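PDB 5UB3: phosphate-binding protein from Xanthomonas axonopodis pv. citri, which probably serves as a periplasmic ligand receptor of the phosphonate-binding protein family, paired with a diguanylate cyclase, and binds chloride. Local coordinates for residues 111-115 with 151-156; 67-71 with 265-269; 163-167 with 179-185. All coordinates share one frame; numbering follows the deposited sequence.

Contact 1 of 3, residues 111-115 with 151-156; sequences LRGHT and PARGSA
G113 and P151 meet where two type II beta turns, L111 to H114 and A152 to S155, lie against each other near the surface of the protein. The compact part of the contact is made by backbone and ring. The P151 ring, whose CA–CB bond points at the other loop, sets its CG 3.4 Å from G113 O, while its CD reaches T115 CG2 at 3.9 Å, the two side chains crossing at about a right angle. Deeper in, the A156 methyl CB rests 3.5 Å from L111 O, and A156 CA sends a CA-H...O contact to H114 O at 3.3 Å. A backbone hydrogen bond, G113 N to S155 O at 2.7 Å, joins the two turns; it is bent to 144° at the hydrogen and approaches from above the carbonyl plane.

The solvent side rests on one long side chain. R112 bends at chi3 (-60°), which carries its guanidinium over to the second turn, where R112 NH1 donates to G154 O at 2.8 Å in the carbonyl plane and on a lone pair. The aliphatic part follows the same carbonyl, with R112 CD 3.2 Å from G154 O. G113 and G154 both have positive phi, as the third residue of a type II turn commonly does.

A156 is also bonded by its backbone to A140 and D142, which ties the inner edge of the contact to strand 141-143. The chemistry is thus mainly that of peptide groups: both cross-loop hydrogen bonds end on main-chain carbonyls, and the arginine supplies one charged donor on the solvent side.

Contact 2 of 3, residues 67-71 with 265-269; sequences TGAAM and LQELS
This is a buried helix-helix contact, in which the first turn of helix 67-75 packs against the middle of the C-terminal helix 259-277, near the centre of the chain. The axes of the two short segments approach to 9.6 Å at a signed angle of -72°, so the helices cross steeply and share only a compact patch. No hydrogen bond joins residues 67-71 to 265-269.

M71 fills one end of that patch. Its chi1 and its bend at chi2 (-60°) lay SD over the other helix, 3.7 Å from S269 CB and equally 3.7 Å from L265 O; L265 CB lies a little farther from the sulfur. The thioether therefore spans one helical turn, between L265 and S269. The CA atoms of M71 and S269 are 5.3 Å apart, the closest CA pair of the two segments.

At the other end T67 meets two leucines, crossing each at about a right angle. Its CG2 touches L265 CD2 at 3.7 Å, and its CB packs tightly on L268 CD2 at 3.5 Å. That same L268 methyl reaches the backbone of G68, lying 3.7 Å from G68 N. With CG anti to the backbone N (chi1 170°), L268 projects its branch toward the start of the partner helix. P81 and M84 of strand 79-87 also pack on L265.

T67 OG1 packs beside the L268 methyl while hydrogen-bonded to P210 O of strand 209-217. S269 OG bonds Q75 NE2, farther along helix 67-75. Between these two segments the cohesion is consequently apolar, made by methyl, methylene and thioether groups, and one polar link joins the same helices a turn on.

Contact 3 of 3, residues 163-167 with 179-185; sequences SKLNV and GALSNVD
K164 overlaps L181 with the base of its side chain, K164 CB lying 3.7 Å from L181 CD2 and CG close behind, before CD and CE pass beside the D185 carboxylate. The lysine is extended beyond CG, and this length brings NZ to D185 OD1 at 2.9 Å in a salt bridge. The ammonium meets the syn side of the carboxylate, 18° out of its plane.

The other carboxylate oxygen works within its own segment: OD2 accepts from S182 N at 3.0 Å, and D185 N donates to S182 OG at 2.7 Å, nearly straight at 171°. This capping box fixes the aspartate at the start of helix 183-186, so one carboxylate serves both a helix cap and a cross-segment ion pair.

V167, one turn on from K164, sets CG1 (anti to the backbone N, chi1 174°) directly on G179, which has no side chain, 3.7 Å from G179 CA and 3.6 Å from A180 O.

Helix 164-172 thus packs on strand 178-182, which pairs with strands 92-100 and 115-118; F98 and A117 from those strands also touch V167, and S125 of helix 124-136 touches D185.

Contact 2 closes the longest of the three loops, and contacts 1 and 3 both fall inside it, in series. Contacts 1 and 3 have centres 20 Å apart, but their nearest atoms come within about 5 Å, against about 10 Å for contacts 2 and 3. They share a group of strands: 115-118, which begins at the end of 111-115, pairs in parallel with both 156-160 and 178-182. Contact 2 lies across the chain's centre from contact 3, their centres 19 Å apart, and its centre is 28 Å from that of contact 1. This is consistent with the two-lobed architecture of periplasmic binding proteins: contacts 1 and 3 probably lie in one lobe, while contact 2 brings the C-terminal helix back against helix 67-75.

Contact 1 of 3, residues 111-115 with 151-156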
loop_
_atom_site.group_PDB
_atom_site.type_symbol
_atom_site.label_atom_id
_atom_site.label_comp_id
_atom_site.label_asym_id
_atom_site.label_seq_id
_atom_site.Cartn_x
_atom_site.Cartn_y
_atom_site.Cartn_z
ATOM N N LEU A 111 -12.329 -19.793 -6.390
ATOM C CA LEU A 111 -12.897 -18.465 -6.614
ATOM C C LEU A 111 -13.759 -18.359 -7.883
ATOM O O LEU A 111 -14.614 -17.462 -7.966
ATOM C CB LEU A 111 -11.826 -17.386 -6.737
ATOM C CG LEU A 111 -11.666 -16.511 -5.536
ATOM C CD1 LEU A 111 -11.077 -17.356 -4.395
ATOM C CD2 LEU A 111 -10.737 -15.382 -5.935
ATOM N N ARG A 112 -13.543 -19.255 -8.852
ATOM C CA ARG A 112 -14.335 -19.267 -10.091
ATOM C C ARG A 112 -15.796 -19.460 -9.798
ATOM O O ARG A 112 -16.168 -20.207 -8.915
ATOM C CB ARG A 112 -13.740 -20.238 -11.122
ATOM C CG ARG A 112 -12.280 -19.800 -11.402
ATOM C CD ARG A 112 -11.690 -20.153 -12.742
ATOM N NE ARG A 112 -11.701 -21.589 -12.882
ATOM C CZ ARG A 112 -12.333 -22.293 -13.829
ATOM N NH1 ARG A 112 -13.016 -21.734 -14.852
ATOM N NH2 ARG A 112 -12.232 -23.610 -13.768
ATOM N N GLY A 113 -16.621 -18.640 -10.417
ATOM C CA GLY A 113 -18.013 -18.507 -10.009
ATOM C C GLY A 113 -18.366 -17.625 -8.848
ATOM O O GLY A 113 -19.519 -17.462 -8.558
ATOM N N HIS A 114 -17.393 -17.033 -8.168
ATOM C CA HIS A 114 -17.624 -16.332 -6.923
ATOM C C HIS A 114 -17.112 -14.912 -6.981
ATOM O O HIS A 114 -16.454 -14.524 -7.941
ATOM C CB HIS A 114 -16.962 -17.087 -5.784
ATOM C CG HIS A 114 -17.670 -18.357 -5.465
ATOM N ND1 HIS A 114 -17.210 -19.581 -5.877
ATOM C CD2 HIS A 114 -18.862 -18.583 -4.871
ATOM C CE1 HIS A 114 -18.066 -20.517 -5.519
ATOM N NE2 HIS A 114 -19.078 -19.934 -4.900
ATOM N N THR A 115 -17.407 -14.151 -5.951
ATOM C CA THR A 115 -17.100 -12.752 -5.935
ATOM C C THR A 115 -16.007 -12.468 -4.884
ATOM O O THR A 115 -15.898 -13.105 -3.854
ATOM C CB THR A 115 -18.378 -11.917 -5.685
ATOM O OG1 THR A 115 -18.911 -12.293 -4.435
ATOM C CG2 THR A 115 -19.392 -12.182 -6.719
ATOM N N PRO A 151 -20.706 -12.866 -11.393
ATOM C CA PRO A 151 -19.657 -13.272 -12.280
ATOM C C PRO A 151 -20.171 -14.183 -13.394
ATOM O O PRO A 151 -21.214 -14.783 -13.260
ATOM C CB PRO A 151 -18.689 -14.002 -11.348
ATOM C CG PRO A 151 -19.543 -14.593 -10.305
ATOM C CD PRO A 151 -20.642 -13.587 -10.107
ATOM N N ALA A 152 -19.460 -14.204 -14.502
ATOM C CA ALA A 152 -19.734 -15.189 -15.544
ATOM C C ALA A 152 -19.448 -16.553 -14.889
ATOM O O ALA A 152 -18.631 -16.664 -13.965
ATOM C CB ALA A 152 -18.793 -14.962 -16.730
ATOM N N ARG A 153 -20.137 -17.600 -15.295
ATOM C CA ARG A 153 -19.715 -18.905 -14.748
ATOM C C ARG A 153 -18.393 -19.292 -15.436
ATOM O O ARG A 153 -18.140 -18.933 -16.595
ATOM C CB ARG A 153 -20.807 -19.953 -14.797
ATOM C CG ARG A 153 -21.323 -20.329 -16.162
ATOM C CD ARG A 153 -22.642 -21.070 -16.000
ATOM N NE ARG A 153 -23.703 -20.097 -15.764
ATOM C CZ ARG A 153 -24.584 -20.079 -14.755
ATOM N NH1 ARG A 153 -24.603 -21.019 -13.795
ATOM N NH2 ARG A 153 -25.493 -19.090 -14.732
ATOM N N GLY A 154 -17.516 -19.900 -14.667
ATOM C CA GLY A 154 -16.180 -20.131 -15.092
ATOM C C GLY A 154 -15.281 -18.994 -14.659
ATOM O O GLY A 154 -14.066 -19.164 -14.649
ATOM N N SER A 155 -15.820 -17.835 -14.284
ATOM C CA SER A 155 -14.935 -16.702 -13.906
ATOM C C SER A 155 -15.275 -16.194 -12.499
ATOM O O SER A 155 -16.382 -16.430 -12.024
ATOM C CB SER A 155 -15.053 -15.575 -14.926
ATOM O OG SER A 155 -14.660 -16.025 -16.195
ATOM N N ALA A 156 -14.325 -15.550 -11.843
ATOM C CA ALA A 156 -14.634 -14.768 -10.680
ATOM C C ALA A 156 -15.044 -13.358 -11.127
ATOM O O ALA A 156 -15.000 -12.979 -12.336
ATOM C CB ALA A 156 -13.441 -14.690 -9.776
#

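Contact 2 of 3, residues 67-71 with 265-269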
loop_
_atom_site.group_PDB
_atom_site.type_symbol
_atom_site.label_atom_id
_atom_site.label_comp_id
_atom_site.label_asym_id
_atom_site.label_seq_id
_atom_site.Cartn_x
_atom_site.Cartn_y
_atom_site.Cartn_z
ATOM N N THR A 67 4.549 -0.897 -1.110
ATOM C CA THR A 67 5.380 -1.098 -2.267
ATOM C C THR A 67 4.677 -1.185 -3.615
ATOM O O THR A 67 5.235 -0.761 -4.594
ATOM C CB THR A 67 6.269 -2.306 -2.044
ATOM O OG1 THR A 67 5.474 -3.391 -1.595
ATOM C CG2 THR A 67 7.306 -1.972 -1.008
ATOM N N GLY A 68 3.484 -1.766 -3.681
ATOM C CA GLY A 68 2.713 -1.769 -4.901
ATOM C C GLY A 68 2.354 -0.370 -5.403
ATOM O O GLY A 68 2.584 -0.050 -6.563
ATOM N N ALA A 69 1.730 0.447 -4.558
ATOM C CA ALA A 69 1.451 1.855 -4.863
ATOM C C ALA A 69 2.685 2.546 -5.281
ATOM O O ALA A 69 2.717 3.385 -6.202
ATOM C CB ALA A 69 0.844 2.558 -3.654
ATOM N N ALA A 70 3.751 2.222 -4.580
ATOM C CA ALA A 70 5.044 2.840 -4.913
ATOM C C ALA A 70 5.436 2.545 -6.342
ATOM O O ALA A 70 5.920 3.414 -7.042
ATOM C CB ALA A 70 6.135 2.381 -3.956
ATOM N N MET A 71 5.247 1.292 -6.745
ATOM C CA MET A 71 5.598 0.892 -8.075
ATOM C C MET A 71 4.672 1.522 -9.099
ATOM O O MET A 71 5.143 1.841 -10.181
ATOM C CB MET A 71 5.699 -0.641 -8.207
ATOM C CG MET A 71 6.810 -1.223 -7.339
ATOM S SD MET A 71 8.428 -0.587 -7.735
ATOM C CE MET A 71 8.694 0.764 -6.542
ATOM N N LEU A 265 11.600 -5.264 -5.519
ATOM C CA LEU A 265 10.761 -4.199 -6.080
ATOM C C LEU A 265 10.603 -4.320 -7.565
ATOM O O LEU A 265 9.528 -4.066 -8.100
ATOM C CB LEU A 265 11.299 -2.814 -5.731
ATOM C CG LEU A 265 11.146 -2.462 -4.256
ATOM C CD1 LEU A 265 11.795 -1.059 -4.058
ATOM C CD2 LEU A 265 9.698 -2.440 -3.809
ATOM N N GLN A 266 11.670 -4.728 -8.251
ATOM C CA GLN A 266 11.587 -4.948 -9.688
ATOM C C GLN A 266 10.562 -6.090 -10.022
ATOM O O GLN A 266 9.737 -5.948 -10.948
ATOM C CB GLN A 266 12.998 -5.190 -10.236
ATOM C CG GLN A 266 13.116 -5.142 -11.736
ATOM C CD GLN A 266 12.419 -6.327 -12.369
ATOM O OE1 GLN A 266 12.718 -7.465 -12.033
ATOM N NE2 GLN A 266 11.454 -6.071 -13.253
ATOM N N GLU A 267 10.577 -7.172 -9.258
ATOM C CA GLU A 267 9.618 -8.286 -9.511
ATOM C C GLU A 267 8.188 -7.829 -9.229
ATOM O O GLU A 267 7.262 -8.134 -9.978
ATOM C CB GLU A 267 9.926 -9.463 -8.658
ATOM C CG GLU A 267 11.171 -10.149 -9.146
ATOM C CD GLU A 267 11.695 -11.203 -8.176
ATOM O OE1 GLU A 267 11.064 -11.435 -7.124
ATOM O OE2 GLU A 267 12.757 -11.793 -8.488
ATOM N N LEU A 268 8.036 -7.081 -8.145
ATOM C CA LEU A 268 6.738 -6.543 -7.795
ATOM C C LEU A 268 6.294 -5.576 -8.850
ATOM O O LEU A 268 5.155 -5.656 -9.340
ATOM C CB LEU A 268 6.774 -5.891 -6.424
ATOM C CG LEU A 268 5.542 -5.073 -6.038
ATOM C CD1 LEU A 268 4.279 -5.915 -6.065
ATOM C CD2 LEU A 268 5.764 -4.516 -4.658
ATOM N N SER A 269 7.169 -4.662 -9.245
ATOM C CA SER A 269 6.847 -3.777 -10.329
ATOM C C SER A 269 6.380 -4.511 -11.612
ATOM O O SER A 269 5.358 -4.164 -12.203
ATOM C CB SER A 269 7.993 -2.874 -10.644
ATOM O OG SER A 269 7.524 -2.006 -11.623
#

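Contact 3 of 3, residues 163-167 with 179-185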
loop_
_atom_site.group_PDB
_atom_site.type_symbol
_atom_site.label_atom_id
_atom_site.label_comp_id
_atom_site.label_asym_id
_atom_site.label_seq_id
_atom_site.Cartn_x
_atom_site.Cartn_y
_atom_site.Cartn_z
ATOM N N SER A 163 -12.744 0.359 1.829
ATOM C CA SER A 163 -11.996 0.282 3.059
ATOM C C SER A 163 -11.656 -1.172 3.373
ATOM O O SER A 163 -12.349 -2.124 2.963
ATOM C CB SER A 163 -12.787 0.878 4.207
ATOM O OG SER A 163 -13.730 -0.053 4.662
ATOM N N LYS A 164 -10.614 -1.349 4.152
ATOM C CA LYS A 164 -10.287 -2.714 4.602
ATOM C C LYS A 164 -11.439 -3.351 5.435
ATOM O O LYS A 164 -11.758 -4.575 5.317
ATOM C CB LYS A 164 -9.000 -2.687 5.355
ATOM C CG LYS A 164 -7.797 -2.294 4.521
ATOM C CD LYS A 164 -6.576 -2.095 5.387
ATOM C CE LYS A 164 -5.465 -1.602 4.515
ATOM N NZ LYS A 164 -4.197 -1.663 5.252
ATOM N N LEU A 165 -12.074 -2.517 6.266
ATOM C CA LEU A 165 -13.152 -2.988 7.130
ATOM C C LEU A 165 -14.297 -3.434 6.275
ATOM O O LEU A 165 -14.945 -4.431 6.563
ATOM C CB LEU A 165 -13.624 -1.869 8.070
ATOM C CG LEU A 165 -14.786 -2.213 9.025
ATOM C CD1 LEU A 165 -14.543 -3.495 9.801
ATOM C CD2 LEU A 165 -15.034 -1.064 9.990
ATOM N N ASN A 166 -14.558 -2.691 5.200
ATOM C CA ASN A 166 -15.599 -3.120 4.252
ATOM C C ASN A 166 -15.321 -4.480 3.603
ATOM O O ASN A 166 -16.211 -5.296 3.450
ATOM C CB ASN A 166 -15.846 -2.044 3.202
ATOM C CG ASN A 166 -16.699 -0.876 3.720
ATOM O OD1 ASN A 166 -17.141 -0.839 4.869
ATOM N ND2 ASN A 166 -16.937 0.063 2.846
ATOM N N VAL A 167 -14.082 -4.750 3.240
ATOM C CA VAL A 167 -13.763 -6.086 2.723
ATOM C C VAL A 167 -14.212 -7.123 3.758
ATOM O O VAL A 167 -14.894 -8.074 3.456
ATOM C CB VAL A 167 -12.268 -6.219 2.476
ATOM C CG1 VAL A 167 -11.920 -7.631 2.094
ATOM C CG2 VAL A 167 -11.829 -5.277 1.368
ATOM N N GLY A 179 -12.605 -12.284 0.471
ATOM C CA GLY A 179 -11.989 -11.033 0.756
ATOM C C GLY A 179 -10.486 -11.128 0.625
ATOM O O GLY A 179 -9.956 -12.216 0.770
ATOM N N ALA A 180 -9.831 -10.006 0.291
ATOM C CA ALA A 180 -8.368 -9.964 0.255
ATOM C C ALA A 180 -7.916 -8.874 1.198
ATOM O O ALA A 180 -8.420 -7.793 1.157
ATOM C CB ALA A 180 -7.851 -9.723 -1.124
ATOM N N LEU A 181 -6.991 -9.217 2.092
ATOM C CA LEU A 181 -6.334 -8.237 2.986
ATOM C C LEU A 181 -4.886 -8.665 3.209
ATOM O O LEU A 181 -4.563 -9.835 2.930
ATOM C CB LEU A 181 -7.013 -8.256 4.316
ATOM C CG LEU A 181 -8.403 -7.672 4.468
ATOM C CD1 LEU A 181 -8.864 -7.884 5.894
ATOM C CD2 LEU A 181 -8.413 -6.197 4.184
ATOM N N SER A 182 -4.037 -7.778 3.778
ATOM C CA SER A 182 -2.662 -8.188 4.131
ATOM C C SER A 182 -2.731 -9.084 5.369
ATOM O O SER A 182 -3.665 -9.038 6.169
ATOM C CB SER A 182 -1.739 -6.994 4.490
ATOM O OG SER A 182 -2.051 -6.561 5.788
ATOM N N ASN A 183 -1.688 -9.863 5.547
ATOM C CA ASN A 183 -1.542 -10.669 6.738
ATOM C C ASN A 183 -1.481 -9.826 7.966
ATOM O O ASN A 183 -1.908 -10.229 8.988
ATOM C CB ASN A 183 -0.308 -11.524 6.629
ATOM C CG ASN A 183 0.959 -10.700 6.560
ATOM O OD1 ASN A 183 1.120 -9.769 5.761
ATOM N ND2 ASN A 183 1.862 -11.032 7.442
ATOM N N VAL A 184 -1.011 -8.596 7.840
ATOM C CA VAL A 184 -0.965 -7.677 8.985
ATOM C C VAL A 184 -2.347 -7.147 9.333
ATOM O O VAL A 184 -2.763 -7.077 10.522
ATOM C CB VAL A 184 -0.051 -6.495 8.697
ATOM C CG1 VAL A 184 0.041 -5.586 9.927
ATOM C CG2 VAL A 184 1.315 -6.994 8.299
ATOM N N ASP A 185 -3.080 -6.788 8.290
ATOM C CA ASP A 185 -4.459 -6.391 8.435
ATOM C C ASP A 185 -5.292 -7.419 9.158
ATOM O O ASP A 185 -6.116 -7.065 9.982
ATOM C CB ASP A 185 -5.111 -6.224 7.077
ATOM C CG ASP A 185 -4.592 -5.073 6.298
ATOM O OD1 ASP A 185 -4.063 -4.083 6.841
ATOM O OD2 ASP A 185 -4.795 -5.142 5.078
#